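Local structure of Ribose/Galactose Isomerase (Vibrio parahaemolyticus, 3ONO) at residues N45-L49 against T185-Q191; I52-M57 against L182-A186. The protein probably interconverts aldose and ketose forms of a sugar phosphate. One frame throughout, in Å; residues are numbered along the deposited sequence.

Contact 1: residues N45-L49 against T185-Q191; sequences NDHHL and TAVGSTQ
Thr185 O, the carbonyl oxygen in the last turn of helix 180-186, is gripped twice: by the backbone Gly188 N, three residues on, at 3.1 Å and, across the contact, by His47 NE2. The His47 NE2 to Thr185 O bond is 2.7 Å long and nearly straight (175° at the hydrogen), and the acceptor lies in the ring plane and the donor in the carbonyl plane, on a lone pair. His47 reaches it because its CG stands anti to the backbone N (chi1 175°), which sends the ring across to the other segment. One ring face rests against the peptide joining Gly188 to Ser189, with Ser189 N 3.8 Å above the plane and offset toward the rim. Separately, Thr185 CG2 comes to 3.5 Å from His48 O.

A second link joins Asp46 to Gln191. Gln191 NE2 donates to the syn lone pair of Asp46 OD2 at 2.8 Å, through a bond bent to 137°, while carboxylate and amide lie nearly coplanar. One water donates to both Asp46 OD1 and Gln191 OE1, closing a ring beside the direct bond. Asp46 OD2 also accepts from Thr42 N, and Gln191 NE2 also donates to Gly40 O. Ser189 is the N-cap of helix 190-199, its OG bonding Phe192 N. Through the His47 and Asp46 bonds, the loop between strand 35-38 and helix 51-63 is docked on a helix-turn-helix junction with a serine N-cap.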
ATOM      1  N   ASN A  45     -24.045 -19.218   3.747  1.00 35.85           N
ATOM      2  CA  ASN A  45     -25.146 -19.992   4.321  1.00 39.06           C
ATOM      3  C   ASN A  45     -24.751 -20.867   5.506  1.00 35.03           C
ATOM      4  O   ASN A  45     -25.597 -21.524   6.104  1.00 39.87           O
ATOM      5  CB  ASN A  45     -25.803 -20.852   3.242  1.00 46.90           C
ATOM      6  CG  ASN A  45     -26.450 -20.017   2.154  1.00 57.83           C
ATOM      7  OD1 ASN A  45     -27.203 -19.081   2.440  1.00 59.96           O
ATOM      8  ND2 ASN A  45     -26.143 -20.338   0.897  1.00 61.45           N
ATOM      9  N   ASP A  46     -23.466 -20.866   5.843  1.00 32.38           N
ATOM     10  CA  ASP A  46     -22.948 -21.718   6.906  1.00 31.57           C
ATOM     11  C   ASP A  46     -23.315 -21.188   8.292  1.00 33.43           C
ATOM     12  O   ASP A  46     -23.804 -20.064   8.422  1.00 36.90           O
ATOM     13  CB  ASP A  46     -21.422 -21.827   6.765  1.00 31.85           C
ATOM     14  CG  ASP A  46     -20.833 -22.907   7.643  1.00 38.66           C
ATOM     15  OD1 ASP A  46     -21.578 -23.841   8.016  1.00 38.10           O
ATOM     16  OD2 ASP A  46     -19.626 -22.828   7.962  1.00 36.01           O
ATOM     17  N   HIS A  47     -23.090 -22.013   9.318  1.00 31.73           N
ATOM     18  CA  HIS A  47     -23.273 -21.620  10.717  1.00 31.62           C
ATOM     19  C   HIS A  47     -22.741 -20.204  10.911  1.00 33.39           C
ATOM     20  O   HIS A  47     -21.560 -19.967  10.695  1.00 29.24           O
ATOM     21  CB  HIS A  47     -22.510 -22.590  11.609  1.00 33.33           C
ATOM     22  CG  HIS A  47     -22.520 -22.229  13.065  1.00 30.58           C
ATOM     23  ND1 HIS A  47     -23.637 -22.353  13.861  1.00 34.89           N
ATOM     24  CD2 HIS A  47     -21.537 -21.755  13.866  1.00 28.81           C
ATOM     25  CE1 HIS A  47     -23.339 -21.991  15.097  1.00 34.82           C
ATOM     26  NE2 HIS A  47     -22.072 -21.615  15.125  1.00 28.27           N
ATOM     27  N   HIS A  48     -23.615 -19.281  11.312  1.00 30.35           N
ATOM     28  CA  HIS A  48     -23.328 -17.839  11.250  1.00 27.03           C
ATOM     29  C   HIS A  48     -22.381 -17.381  12.366  1.00 24.97           C
ATOM     30  O   HIS A  48     -22.578 -17.727  13.537  1.00 27.32           O
ATOM     31  CB  HIS A  48     -24.642 -17.054  11.325  1.00 32.30           C
ATOM     32  CG  HIS A  48     -24.501 -15.595  11.028  1.00 32.59           C
ATOM     33  ND1 HIS A  48     -24.211 -14.659  11.998  1.00 37.32           N
ATOM     34  CD2 HIS A  48     -24.637 -14.909   9.870  1.00 38.23           C
ATOM     35  CE1 HIS A  48     -24.154 -13.460  11.442  1.00 35.28           C
ATOM     36  NE2 HIS A  48     -24.414 -13.584  10.154  1.00 40.36           N
ATOM     37  N   LEU A  49     -21.369 -16.596  11.980  1.00 26.90           N
ATOM     38  CA  LEU A  49     -20.356 -16.067  12.890  1.00 24.09           C
ATOM     39  C   LEU A  49     -20.094 -14.587  12.611  1.00 24.56           C
ATOM     40  O   LEU A  49     -20.184 -14.132  11.458  1.00 25.88           O
ATOM     41  CB  LEU A  49     -19.037 -16.802  12.660  1.00 25.49           C
ATOM     42  CG  LEU A  49     -18.980 -18.308  12.894  1.00 23.65           C
ATOM     43  CD1 LEU A  49     -17.551 -18.769  12.642  1.00 25.23           C
ATOM     44  CD2 LEU A  49     -19.409 -18.631  14.330  1.00 23.86           C
ATOM     45  N   THR A 185     -22.240 -20.138  20.345  1.00 25.91           N
ATOM     46  CA  THR A 185     -22.222 -19.916  18.898  1.00 26.88           C
ATOM     47  C   THR A 185     -20.823 -20.182  18.360  1.00 25.26           C
ATOM     48  O   THR A 185     -20.658 -20.840  17.337  1.00 28.03           O
ATOM     49  CB  THR A 185     -22.671 -18.491  18.536  1.00 27.05           C
ATOM     50  OG1 THR A 185     -24.064 -18.338  18.879  1.00 32.59           O
ATOM     51  CG2 THR A 185     -22.468 -18.229  17.020  1.00 28.18           C
ATOM     52  N   ALA A 186     -19.814 -19.693  19.079  1.00 24.81           N
ATOM     53  CA  ALA A 186     -18.421 -19.843  18.625  1.00 28.20           C
ATOM     54  C   ALA A 186     -18.028 -21.315  18.447  1.00 29.36           C
ATOM     55  O   ALA A 186     -17.303 -21.655  17.508  1.00 27.28           O
ATOM     56  CB  ALA A 186     -17.453 -19.134  19.588  1.00 25.35           C
ATOM     57  N   VAL A 187     -18.499 -22.187  19.333  1.00 28.31           N
ATOM     58  CA  VAL A 187     -18.090 -23.589  19.272  1.00 28.08           C
ATOM     59  C   VAL A 187     -19.139 -24.467  18.599  1.00 31.61           C
ATOM     60  O   VAL A 187     -19.021 -25.687  18.594  1.00 33.71           O
ATOM     61  CB  VAL A 187     -17.782 -24.159  20.666  1.00 27.41           C
ATOM     62  CG1 VAL A 187     -16.820 -23.238  21.405  1.00 28.85           C
ATOM     63  CG2 VAL A 187     -19.069 -24.318  21.462  1.00 28.72           C
ATOM     64  N   GLY A 188     -20.146 -23.837  18.006  1.00 31.77           N
ATOM     65  CA  GLY A 188     -21.285 -24.558  17.470  1.00 34.23           C
ATOM     66  C   GLY A 188     -21.139 -25.386  16.198  1.00 34.47           C
ATOM     67  O   GLY A 188     -21.891 -26.333  16.012  1.00 37.80           O
ATOM     68  N   SER A 189     -20.193 -25.062  15.316  1.00 30.27           N
ATOM     69  CA  SER A 189     -20.142 -25.740  14.017  1.00 30.73           C
ATOM     70  C   SER A 189     -19.452 -27.105  14.069  1.00 33.41           C
ATOM     71  O   SER A 189     -18.594 -27.342  14.917  1.00 35.34           O
ATOM     72  CB  SER A 189     -19.444 -24.868  12.962  1.00 32.09           C
ATOM     73  OG  SER A 189     -18.056 -25.157  12.938  1.00 36.18           O
ATOM     74  N   THR A 190     -19.814 -27.985  13.136  1.00 35.51           N
ATOM     75  CA  THR A 190     -19.174 -29.291  13.030  1.00 36.43           C
ATOM     76  C   THR A 190     -17.686 -29.175  12.709  1.00 37.04           C
ATOM     77  O   THR A 190     -16.877 -29.925  13.263  1.00 37.73           O
ATOM     78  CB  THR A 190     -19.862 -30.201  11.979  1.00 38.52           C
ATOM     79  OG1 THR A 190     -19.877 -29.542  10.706  1.00 46.30           O
ATOM     80  CG2 THR A 190     -21.277 -30.508  12.385  1.00 40.07           C
ATOM     81  N   GLN A 191     -17.312 -28.240  11.834  1.00 30.73           N
ATOM     82  CA  GLN A 191     -15.891 -28.104  11.481  1.00 32.53           C
ATOM     83  C   GLN A 191     -15.068 -27.589  12.674  1.00 33.14           C
ATOM     84  O   GLN A 191     -13.920 -27.985  12.858  1.00 33.78           O
ATOM     85  CB  GLN A 191     -15.662 -27.280  10.198  1.00 33.18           C
ATOM     86  CG  GLN A 191     -16.080 -25.828  10.275  1.00 32.38           C
ATOM     87  CD  GLN A 191     -17.513 -25.607   9.838  1.00 34.87           C
ATOM     88  OE1 GLN A 191     -18.350 -26.510   9.933  1.00 34.39           O
ATOM     89  NE2 GLN A 191     -17.805 -24.403   9.347  1.00 32.82           N
TER
HETATM   90  O   HOH W   1     -21.012 -26.208   9.076  1.00 40.74           O

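Contact 2: residues I52-M57 against L182-A186; sequences IHLGIM and LVKTA
His53 and Thr185 meet through a CH-pi contact: the methyl CG2 of Thr185 sits 3.6 Å from the centroid of the His53 ring, only 19° off its normal, and therefore over the face. The threonine rotamer supplies that methyl, since CG2 stands anti to the backbone N and leaves OG1 to bond Glu181 O within its own helix. His53 ND1 is hydrogen-bonded to Thr50 N just before the segment, which restrains the ring's rotation. In the ring plane, the edge atom His53 CD2 comes within 3.3 Å of Leu182 O, and Leu182 CD2 packs against His53 NE2.

Farther along, Ile56 lies across two neighbours at about a right angle. Its two branches divide the work: CD1 meets Leu182 CB, whereas CG2 touches both Ala186 CB (3.8 Å) and Val183 CG1 (4.1 Å). Ala186 points its methyl toward the facing helix, where Met57, a selenomethionine, brings CG to 3.7 Å from Ala186 CB. The bend at chi3 of Met57 (83°) turns its end back, so that CE stays 3.5 Å from Ala186 O. Ile52 CG2 reaches Leu182 CD1 where the second subunit closes over the pair, its Ile159 on Ile52 and its Val163 on Leu182.

The axes of the two short segments pass 8.9 Å apart and cross at -75°, a steep packing that brings His53 and Ala186 together where the backbones are nearest. With no hydrogen bond between the segments, the helices are joined by apolar packing and one methyl-on-imidazole contact, while His53 ND1 and Thr185 OG1 find their partners close by in the chain, in Thr50 N and Glu181 O.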
ATOM      1  N   ILE A  52     -16.678 -11.225  16.475  1.00 20.09           N
ATOM      2  CA  ILE A  52     -16.623 -11.482  17.905  1.00 17.87           C
ATOM      3  C   ILE A  52     -16.382 -12.966  18.159  1.00 19.09           C
ATOM      4  O   ILE A  52     -15.537 -13.347  18.971  1.00 22.46           O
ATOM      5  CB  ILE A  52     -17.947 -11.071  18.626  1.00 17.01           C
ATOM      6  CG1 ILE A  52     -18.214  -9.579  18.445  1.00 22.68           C
ATOM      7  CG2 ILE A  52     -17.870 -11.425  20.136  1.00 19.10           C
ATOM      8  CD1 ILE A  52     -17.144  -8.666  19.040  1.00 23.04           C
ATOM      9  N   HIS A  53     -17.122 -13.819  17.460  1.00 20.20           N
ATOM     10  CA  HIS A  53     -16.972 -15.254  17.648  1.00 21.73           C
ATOM     11  C   HIS A  53     -15.575 -15.692  17.231  1.00 19.90           C
ATOM     12  O   HIS A  53     -15.006 -16.594  17.832  1.00 21.73           O
ATOM     13  CB  HIS A  53     -18.025 -16.020  16.855  1.00 22.47           C
ATOM     14  CG  HIS A  53     -19.425 -15.605  17.183  1.00 25.74           C
ATOM     15  ND1 HIS A  53     -20.221 -14.908  16.293  1.00 25.79           N
ATOM     16  CD2 HIS A  53     -20.161 -15.765  18.311  1.00 25.20           C
ATOM     17  CE1 HIS A  53     -21.394 -14.672  16.858  1.00 23.58           C
ATOM     18  NE2 HIS A  53     -21.383 -15.180  18.085  1.00 20.48           N
ATOM     19  N   LEU A  54     -15.027 -15.055  16.197  1.00 20.61           N
ATOM     20  CA  LEU A  54     -13.690 -15.429  15.751  1.00 19.01           C
ATOM     21  C   LEU A  54     -12.660 -15.352  16.882  1.00 19.58           C
ATOM     22  O   LEU A  54     -11.813 -16.249  17.035  1.00 22.33           O
ATOM     23  CB  LEU A  54     -13.241 -14.551  14.564  1.00 19.88           C
ATOM     24  CG  LEU A  54     -14.103 -14.635  13.302  1.00 21.34           C
ATOM     25  CD1 LEU A  54     -13.540 -13.705  12.202  1.00 21.35           C
ATOM     26  CD2 LEU A  54     -14.210 -16.073  12.775  1.00 22.71           C
ATOM     27  N   GLY A  55     -12.681 -14.270  17.643  1.00 19.55           N
ATOM     28  CA  GLY A  55     -11.720 -14.120  18.723  1.00 17.60           C
ATOM     29  C   GLY A  55     -11.865 -15.226  19.759  1.00 20.86           C
ATOM     30  O   GLY A  55     -10.873 -15.759  20.280  1.00 21.59           O
ATOM     31  N   ILE A  56     -13.110 -15.563  20.084  1.00 18.23           N
ATOM     32  CA  ILE A  56     -13.359 -16.613  21.084  1.00 19.30           C
ATOM     33  C   ILE A  56     -12.850 -17.959  20.568  1.00 23.23           C
ATOM     34  O   ILE A  56     -12.203 -18.726  21.300  1.00 22.77           O
ATOM     35  CB  ILE A  56     -14.866 -16.707  21.410  1.00 20.01           C
ATOM     36  CG1 ILE A  56     -15.323 -15.423  22.093  1.00 20.68           C
ATOM     37  CG2 ILE A  56     -15.162 -17.921  22.309  1.00 23.49           C
ATOM     38  CD1 ILE A  56     -16.834 -15.207  22.029  1.00 22.35           C
HETATM   39  N   MSE A  57     -13.141 -18.242  19.301  1.00 25.09           N
HETATM   40  CA  MSE A  57     -12.617 -19.444  18.647  1.00 23.26           C
HETATM   41  C   MSE A  57     -11.097 -19.476  18.637  1.00 24.19           C
HETATM   42  O   MSE A  57     -10.490 -20.518  18.893  1.00 22.53           O
HETATM   43  CB  MSE A  57     -13.172 -19.561  17.216  1.00 22.87           C
HETATM   44  CG  MSE A  57     -14.681 -19.597  17.225  1.00 25.57           C
HETATM   45 SE   MSE A  57     -15.477 -19.137  15.521  0.62 30.40          SE
HETATM   46  CE  MSE A  57     -15.276 -20.897  14.767  1.00 28.80           C
ATOM     47  N   LEU A 182     -22.645 -16.150  23.125  1.00 24.45           N
ATOM     48  CA  LEU A 182     -21.535 -15.933  22.200  1.00 22.47           C
ATOM     49  C   LEU A 182     -20.650 -17.159  22.148  1.00 27.25           C
ATOM     50  O   LEU A 182     -20.254 -17.582  21.075  1.00 24.89           O
ATOM     51  CB  LEU A 182     -20.685 -14.736  22.603  1.00 26.10           C
ATOM     52  CG  LEU A 182     -21.276 -13.342  22.442  1.00 24.08           C
ATOM     53  CD1 LEU A 182     -20.332 -12.339  23.072  1.00 24.97           C
ATOM     54  CD2 LEU A 182     -21.505 -12.996  20.957  1.00 25.38           C
ATOM     55  N   VAL A 183     -20.331 -17.738  23.303  1.00 26.37           N
ATOM     56  CA  VAL A 183     -19.394 -18.853  23.293  1.00 24.80           C
ATOM     57  C   VAL A 183     -20.041 -20.086  22.666  1.00 27.43           C
ATOM     58  O   VAL A 183     -19.389 -20.819  21.909  1.00 27.96           O
ATOM     59  CB  VAL A 183     -18.860 -19.177  24.692  1.00 27.02           C
ATOM     60  CG1 VAL A 183     -17.723 -20.192  24.587  1.00 26.78           C
ATOM     61  CG2 VAL A 183     -18.389 -17.893  25.390  1.00 23.33           C
ATOM     62  N   LYS A 184     -21.315 -20.329  22.985  1.00 26.09           N
ATOM     63  CA  LYS A 184     -22.032 -21.448  22.373  1.00 25.18           C
ATOM     64  C   LYS A 184     -22.017 -21.345  20.849  1.00 28.14           C
ATOM     65  O   LYS A 184     -21.817 -22.346  20.140  1.00 29.16           O
ATOM     66  CB  LYS A 184     -23.484 -21.521  22.867  1.00 25.43           C
ATOM     67  CG  LYS A 184     -23.630 -21.850  24.326  1.00 38.28           C
ATOM     68  CD  LYS A 184     -25.113 -21.800  24.725  1.00 47.68           C
ATOM     69  CE  LYS A 184     -25.338 -22.316  26.136  1.00 55.61           C
ATOM     70  NZ  LYS A 184     -24.840 -21.355  27.154  1.00 61.07           N
ATOM     71  N   THR A 185     -22.240 -20.138  20.345  1.00 25.91           N
ATOM     72  CA  THR A 185     -22.222 -19.916  18.898  1.00 26.88           C
ATOM     73  C   THR A 185     -20.823 -20.182  18.360  1.00 25.26           C
ATOM     74  O   THR A 185     -20.658 -20.840  17.337  1.00 28.03           O
ATOM     75  CB  THR A 185     -22.671 -18.491  18.536  1.00 27.05           C
ATOM     76  OG1 THR A 185     -24.064 -18.338  18.879  1.00 32.59           O
ATOM     77  CG2 THR A 185     -22.468 -18.229  17.020  1.00 28.18           C
ATOM     78  N   ALA A 186     -19.814 -19.693  19.079  1.00 24.81           N
ATOM     79  CA  ALA A 186     -18.421 -19.843  18.625  1.00 28.20           C
ATOM     80  C   ALA A 186     -18.028 -21.315  18.447  1.00 29.36           C
ATOM     81  O   ALA A 186     -17.303 -21.655  17.508  1.00 27.28           O
ATOM     82  CB  ALA A 186     -17.453 -19.134  19.588  1.00 25.35           C
TER

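How the contacts relate
Contacts 1 and 2 lie side by side, their centres about 9 Å apart and on the same side of the chain's centre. Both use helix 180-186 and share Thr185 and Ala186, contact 1 continuing into the start of helix 190-199. Their first segments follow one another along the chain, 45-49 in the loop after strand 35-38, then 52-57 on helix 51-63, more than 120 residues before their partners. The two also touch directly, Leu49 CD1 packing on the selenium of Met57 (atom SE) at 3.6 Å. Contact 2 is buried and apolar, contact 1 partly buried and more polar; together they fasten the C-terminal helices to an edge region of the parallel-sheet alpha-beta-alpha sandwich.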